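Local coordinates for protein myosin-17 (Arabidopsis thaliana, PDB 7KFL) that probably recognises cargo through its globular tail, as part of a plant class XI myosin motor that would move that cargo along actin, at residues F308-I322 with Y342-V356. Numbering follows the deposited sequence.
Sequences FLVIHQKPKKTLDEI and YWDDKYGTHSVSSDV
Val-352 sets its CG1 methyl against both Ile-322 CD1 (3.4 Å) and Phe-308 CE1 (3.6 Å). It meets the phenylalanine ring at its edge, in the ring plane; valine, branched at CB, offers a methyl this close to the main chain. Ile-322 also points its CD1 tip to tip at CG1 of Val-356. That valine's CG1, anti to the backbone N (chi1 171°), faces Ile-322 and Leu-319 while CG2 lies against Lys-317 O. Leu-335 and Ile-338 of helix 332-341 back this apolar patch. The cargo-binding domain is largely helical; near one end of it the link between helices 300-309 and 319-326 packs on the link between helices 332-341 and 354-369. Thr-318 and Ser-353 cap the helices that follow, their hydroxyls accepting from Glu-321 N (weakly) and Val-356 N. Farther out, Pro-315 CD rests 3.3 Å from Ser-351 O; proline, lacking an N-H, makes only van der Waals contact there and suits the second position of the type I turn Lys-314 to Lys-317. Lys-314 lays CD and CE over one face of Tyr-342, CD 4.2 Å from the ring centroid in a CH-pi contact, while Leu-309 CD2 touches the ring edge. A bend at chi4 (70°) brings the buried Lys-314 NZ 2.8 Å from Tyr-342 OH, and Leu-309 O and Ile-311 O also accept from it. Tyr-342 OH in turn donates to Thr-349 OG1, and Thr-349 N to Asp-344 OD2.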
loop_
_atom_site.group_PDB
_atom_site.type_symbol
_atom_site.label_atom_id
_atom_site.label_comp_id
_atom_site.label_asym_id
_atom_site.label_seq_id
_atom_site.Cartn_x
_atom_site.Cartn_y
_atom_site.Cartn_z
ATOM N N PHE A 308 17.731 -7.400 18.755
ATOM C CA PHE A 308 18.512 -6.821 19.880
ATOM C C PHE A 308 17.884 -7.247 21.212
ATOM O O PHE A 308 18.615 -7.793 22.053
ATOM C CB PHE A 308 18.597 -5.296 19.769
ATOM C CG PHE A 308 19.292 -4.625 20.928
ATOM C CD1 PHE A 308 20.677 -4.596 21.004
ATOM C CD2 PHE A 308 18.562 -4.031 21.947
ATOM C CE1 PHE A 308 21.315 -3.983 22.072
ATOM C CE2 PHE A 308 19.202 -3.421 23.016
ATOM C CZ PHE A 308 20.577 -3.398 23.076
ATOM N N LEU A 309 16.577 -7.016 21.388
ATOM C CA LEU A 309 15.843 -7.231 22.669
ATOM C C LEU A 309 15.999 -8.677 23.163
ATOM O O LEU A 309 15.990 -8.868 24.395
ATOM C CB LEU A 309 14.360 -6.887 22.479
ATOM C CG LEU A 309 14.019 -5.399 22.394
ATOM C CD1 LEU A 309 12.552 -5.206 22.044
ATOM C CD2 LEU A 309 14.346 -4.671 23.690
ATOM N N VAL A 310 16.125 -9.653 22.255
ATOM C CA VAL A 310 16.118 -11.112 22.588
ATOM C C VAL A 310 17.547 -11.672 22.644
ATOM O O VAL A 310 17.684 -12.836 23.068
ATOM C CB VAL A 310 15.256 -11.930 21.604
ATOM C CG1 VAL A 310 13.824 -11.418 21.547
ATOM C CG2 VAL A 310 15.867 -11.999 20.210
ATOM N N ILE A 311 18.565 -10.913 22.222
ATOM C CA ILE A 311 19.973 -11.412 22.158
ATOM C C ILE A 311 20.449 -11.683 23.590
ATOM O O ILE A 311 20.115 -10.883 24.487
ATOM C CB ILE A 311 20.909 -10.444 21.400
ATOM C CG1 ILE A 311 22.110 -11.179 20.798
ATOM C CG2 ILE A 311 21.357 -9.286 22.281
ATOM C CD1 ILE A 311 21.780 -12.024 19.588
ATOM N N HIS A 312 21.177 -12.788 23.788
ATOM C CA HIS A 312 21.740 -13.224 25.094
ATOM C C HIS A 312 23.056 -12.484 25.355
ATOM O O HIS A 312 23.770 -12.177 24.376
ATOM C CB HIS A 312 21.932 -14.747 25.126
ATOM C CG HIS A 312 20.664 -15.522 25.000
ATOM N ND1 HIS A 312 19.627 -15.392 25.904
ATOM C CD2 HIS A 312 20.266 -16.441 24.094
ATOM C CE1 HIS A 312 18.640 -16.193 25.556
ATOM N NE2 HIS A 312 19.007 -16.847 24.447
ATOM N N GLN A 313 23.353 -12.212 26.630
ATOM C CA GLN A 313 24.627 -11.602 27.096
ATOM C C GLN A 313 24.868 -10.289 26.343
ATOM O O GLN A 313 25.820 -10.232 25.543
ATOM C CB GLN A 313 25.781 -12.589 26.902
ATOM C CG GLN A 313 25.565 -13.923 27.604
ATOM C CD GLN A 313 26.758 -14.839 27.487
ATOM O OE1 GLN A 313 27.310 -15.295 28.486
ATOM N NE2 GLN A 313 27.168 -15.118 26.260
ATOM N N LYS A 314 24.020 -9.284 26.588
ATOM C CA LYS A 314 24.150 -7.909 26.033
ATOM C C LYS A 314 25.388 -7.220 26.610
ATOM O O LYS A 314 26.076 -6.504 25.885
ATOM C CB LYS A 314 22.886 -7.088 26.312
ATOM C CG LYS A 314 21.645 -7.536 25.554
ATOM C CD LYS A 314 20.396 -6.772 25.941
ATOM C CE LYS A 314 19.142 -7.319 25.296
ATOM N NZ LYS A 314 18.763 -8.641 25.848
ATOM N N PRO A 315 25.706 -7.386 27.919
ATOM C CA PRO A 315 26.906 -6.777 28.505
ATOM C C PRO A 315 28.232 -7.137 27.814
ATOM O O PRO A 315 29.133 -6.322 27.844
ATOM C CB PRO A 315 26.919 -7.321 29.942
ATOM C CG PRO A 315 25.467 -7.611 30.240
ATOM C CD PRO A 315 24.912 -8.112 28.924
ATOM N N LYS A 316 28.323 -8.333 27.219
ATOM C CA LYS A 316 29.558 -8.864 26.577
ATOM C C LYS A 316 29.727 -8.293 25.162
ATOM O O LYS A 316 30.845 -8.404 24.621
ATOM C CB LYS A 316 29.521 -10.395 26.526
ATOM C CG LYS A 316 29.596 -11.091 27.879
ATOM C CD LYS A 316 29.823 -12.584 27.775
ATOM C CE LYS A 316 30.112 -13.230 29.114
ATOM N NZ LYS A 316 30.296 -14.696 28.985
ATOM N N LYS A 317 28.670 -7.708 24.584
ATOM C CA LYS A 317 28.651 -7.217 23.177
ATOM C C LYS A 317 29.408 -5.885 23.094
ATOM O O LYS A 317 29.277 -5.070 24.030
ATOM C CB LYS A 317 27.215 -7.033 22.671
ATOM C CG LYS A 317 26.278 -8.217 22.877
ATOM C CD LYS A 317 26.379 -9.281 21.805
ATOM C CE LYS A 317 25.945 -10.648 22.292
ATOM N NZ LYS A 317 26.166 -11.690 21.262
ATOM N N THR A 318 30.167 -5.684 22.011
ATOM C CA THR A 318 30.843 -4.405 21.659
ATOM C C THR A 318 29.850 -3.524 20.889
ATOM O O THR A 318 28.875 -4.081 20.346
ATOM C CB THR A 318 32.125 -4.651 20.852
ATOM O OG1 THR A 318 31.767 -5.195 19.580
ATOM C CG2 THR A 318 33.092 -5.585 21.546
ATOM N N LEU A 319 30.085 -2.208 20.847
ATOM C CA LEU A 319 29.226 -1.230 20.124
ATOM C C LEU A 319 29.234 -1.551 18.624
ATOM O O LEU A 319 28.180 -1.385 17.984
ATOM C CB LEU A 319 29.733 0.194 20.384
ATOM C CG LEU A 319 28.975 1.310 19.663
ATOM C CD1 LEU A 319 27.549 1.429 20.180
ATOM C CD2 LEU A 319 29.700 2.638 19.805
ATOM N N ASP A 320 30.380 -1.992 18.096
ATOM C CA ASP A 320 30.594 -2.272 16.650
ATOM C C ASP A 320 29.775 -3.501 16.234
ATOM O O ASP A 320 29.210 -3.471 15.127
ATOM C CB ASP A 320 32.084 -2.433 16.342
ATOM C CG ASP A 320 32.869 -1.139 16.490
ATOM O OD1 ASP A 320 32.455 -0.131 15.879
ATOM O OD2 ASP A 320 33.883 -1.147 17.216
ATOM N N GLU A 321 29.713 -4.534 17.081
ATOM C CA GLU A 321 28.872 -5.743 16.860
ATOM C C GLU A 321 27.406 -5.319 16.710
ATOM O O GLU A 321 26.775 -5.714 15.710
ATOM C CB GLU A 321 29.011 -6.737 18.017
ATOM C CG GLU A 321 30.284 -7.562 17.969
ATOM C CD GLU A 321 30.515 -8.422 19.201
ATOM O OE1 GLU A 321 29.525 -8.963 19.739
ATOM O OE2 GLU A 321 31.682 -8.541 19.626
ATOM N N ILE A 322 26.903 -4.529 17.664
ATOM C CA ILE A 322 25.475 -4.098 17.752
ATOM C C ILE A 322 25.106 -3.315 16.485
ATOM O O ILE A 322 24.047 -3.616 15.901
ATOM C CB ILE A 322 25.227 -3.275 19.035
ATOM C CG1 ILE A 322 25.477 -4.100 20.301
ATOM C CG2 ILE A 322 23.830 -2.669 19.037
ATOM C CD1 ILE A 322 25.800 -3.267 21.519
ATOM N N TYR A 342 15.673 -0.422 28.293
ATOM C CA TYR A 342 15.609 -1.906 28.381
ATOM C C TYR A 342 15.496 -2.345 29.845
ATOM O O TYR A 342 16.217 -1.796 30.697
ATOM C CB TYR A 342 16.840 -2.542 27.730
ATOM C CG TYR A 342 16.875 -4.047 27.801
ATOM C CD1 TYR A 342 16.168 -4.823 26.896
ATOM C CD2 TYR A 342 17.613 -4.702 28.774
ATOM C CE1 TYR A 342 16.192 -6.208 26.953
ATOM C CE2 TYR A 342 17.651 -6.084 28.844
ATOM C CZ TYR A 342 16.939 -6.842 27.930
ATOM O OH TYR A 342 16.972 -8.205 27.994
ATOM N N TRP A 343 14.616 -3.313 30.115
ATOM C CA TRP A 343 14.406 -3.945 31.446
ATOM C C TRP A 343 13.979 -5.403 31.241
ATOM O O TRP A 343 13.705 -5.776 30.088
ATOM C CB TRP A 343 13.376 -3.155 32.266
ATOM C CG TRP A 343 11.995 -3.206 31.690
ATOM C CD1 TRP A 343 11.564 -2.609 30.542
ATOM C CD2 TRP A 343 10.860 -3.912 32.226
ATOM N NE1 TRP A 343 10.242 -2.889 30.329
ATOM C CE2 TRP A 343 9.782 -3.684 31.345
ATOM C CE3 TRP A 343 10.647 -4.705 33.360
ATOM C CZ2 TRP A 343 8.515 -4.222 31.564
ATOM C CZ3 TRP A 343 9.394 -5.237 33.574
ATOM C CH2 TRP A 343 8.343 -4.997 32.688
ATOM N N ASP A 344 13.925 -6.196 32.315
ATOM C CA ASP A 344 13.680 -7.661 32.239
ATOM C C ASP A 344 13.290 -8.195 33.626
ATOM O O ASP A 344 14.195 -8.405 34.453
ATOM C CB ASP A 344 14.914 -8.365 31.667
ATOM C CG ASP A 344 14.683 -9.806 31.255
ATOM O OD1 ASP A 344 13.572 -10.314 31.486
ATOM O OD2 ASP A 344 15.622 -10.408 30.706
ATOM N N ASP A 345 11.990 -8.405 33.857
ATOM C CA ASP A 345 11.432 -9.010 35.098
ATOM C C ASP A 345 11.075 -10.480 34.842
ATOM O O ASP A 345 10.262 -11.029 35.612
ATOM C CB ASP A 345 10.202 -8.237 35.592
ATOM C CG ASP A 345 10.536 -6.955 36.332
ATOM O OD1 ASP A 345 11.585 -6.355 36.021
ATOM O OD2 ASP A 345 9.740 -6.570 37.213
ATOM N N LYS A 346 11.661 -11.096 33.810
ATOM C CA LYS A 346 11.394 -12.506 33.420
ATOM C C LYS A 346 12.677 -13.327 33.579
ATOM O O LYS A 346 12.638 -14.324 34.321
ATOM C CB LYS A 346 10.856 -12.575 31.987
ATOM C CG LYS A 346 10.342 -13.943 31.563
ATOM C CD LYS A 346 9.644 -13.945 30.225
ATOM C CE LYS A 346 9.312 -15.341 29.742
ATOM N NZ LYS A 346 8.929 -15.348 28.310
ATOM N N TYR A 347 13.759 -12.922 32.904
ATOM C CA TYR A 347 15.087 -13.595 32.922
ATOM C C TYR A 347 16.093 -12.799 33.766
ATOM O O TYR A 347 17.132 -13.378 34.136
ATOM C CB TYR A 347 15.620 -13.773 31.498
ATOM C CG TYR A 347 14.810 -14.701 30.630
ATOM C CD1 TYR A 347 13.581 -14.311 30.119
ATOM C CD2 TYR A 347 15.273 -15.965 30.303
ATOM C CE1 TYR A 347 12.830 -15.154 29.315
ATOM C CE2 TYR A 347 14.536 -16.821 29.499
ATOM C CZ TYR A 347 13.308 -16.414 29.005
ATOM O OH TYR A 347 12.572 -17.247 28.212
ATOM N N GLY A 348 15.811 -11.521 34.045
ATOM C CA GLY A 348 16.681 -10.631 34.841
ATOM C C GLY A 348 18.001 -10.327 34.146
ATOM O O GLY A 348 18.978 -10.019 34.860
ATOM N N THR A 349 18.040 -10.404 32.811
ATOM C CA THR A 349 19.235 -10.084 31.981
ATOM C C THR A 349 19.399 -8.563 31.920
ATOM O O THR A 349 18.374 -7.855 31.986
ATOM C CB THR A 349 19.136 -10.697 30.576
ATOM O OG1 THR A 349 17.986 -10.161 29.922
ATOM C CG2 THR A 349 19.056 -12.207 30.595
ATOM N N HIS A 350 20.642 -8.085 31.810
ATOM C CA HIS A 350 20.994 -6.639 31.786
ATOM C C HIS A 350 21.111 -6.159 30.336
ATOM O O HIS A 350 21.078 -7.006 29.418
ATOM C CB HIS A 350 22.275 -6.375 32.591
ATOM C CG HIS A 350 22.187 -6.800 34.020
ATOM N ND1 HIS A 350 23.286 -7.243 34.727
ATOM C CD2 HIS A 350 21.136 -6.871 34.866
ATOM C CE1 HIS A 350 22.918 -7.560 35.952
ATOM N NE2 HIS A 350 21.602 -7.344 36.061
ATOM N N SER A 351 21.247 -4.843 30.153
ATOM C CA SER A 351 21.399 -4.165 28.839
ATOM C C SER A 351 22.859 -4.256 28.377
ATOM O O SER A 351 23.615 -5.061 28.954
ATOM C CB SER A 351 20.933 -2.734 28.923
ATOM O OG SER A 351 20.865 -2.152 27.632
ATOM N N VAL A 352 23.228 -3.468 27.363
ATOM C CA VAL A 352 24.631 -3.319 26.870
ATOM C C VAL A 352 25.456 -2.626 27.964
ATOM O O VAL A 352 24.847 -1.962 28.831
ATOM C CB VAL A 352 24.692 -2.553 25.532
ATOM C CG1 VAL A 352 23.972 -3.304 24.422
ATOM C CG2 VAL A 352 24.158 -1.131 25.646
ATOM N N SER A 353 26.785 -2.774 27.925
ATOM C CA SER A 353 27.726 -2.299 28.977
ATOM C C SER A 353 27.685 -0.768 29.072
ATOM O O SER A 353 27.329 -0.118 28.071
ATOM C CB SER A 353 29.131 -2.799 28.734
ATOM O OG SER A 353 29.819 -1.975 27.805
ATOM N N SER A 354 28.033 -0.226 30.245
ATOM C CA SER A 354 28.132 1.231 30.528
ATOM C C SER A 354 29.135 1.883 29.568
ATOM O O SER A 354 28.909 3.049 29.180
ATOM C CB SER A 354 28.509 1.470 31.967
ATOM O OG SER A 354 28.707 2.853 32.217
ATOM N N ASP A 355 30.200 1.155 29.208
ATOM C CA ASP A 355 31.245 1.591 28.241
ATOM C C ASP A 355 30.617 1.762 26.853
ATOM O O ASP A 355 31.004 2.715 26.152
ATOM C CB ASP A 355 32.419 0.606 28.201
ATOM C CG ASP A 355 33.383 0.754 29.368
ATOM O OD1 ASP A 355 34.099 1.776 29.408
ATOM O OD2 ASP A 355 33.405 -0.149 30.229
ATOM N N VAL A 356 29.692 0.871 26.473
ATOM C CA VAL A 356 28.955 0.918 25.174
ATOM C C VAL A 356 27.988 2.111 25.196
ATOM O O VAL A 356 27.932 2.829 24.181
ATOM C CB VAL A 356 28.226 -0.409 24.875
ATOM C CG1 VAL A 356 27.297 -0.298 23.675
ATOM C CG2 VAL A 356 29.204 -1.557 24.674
#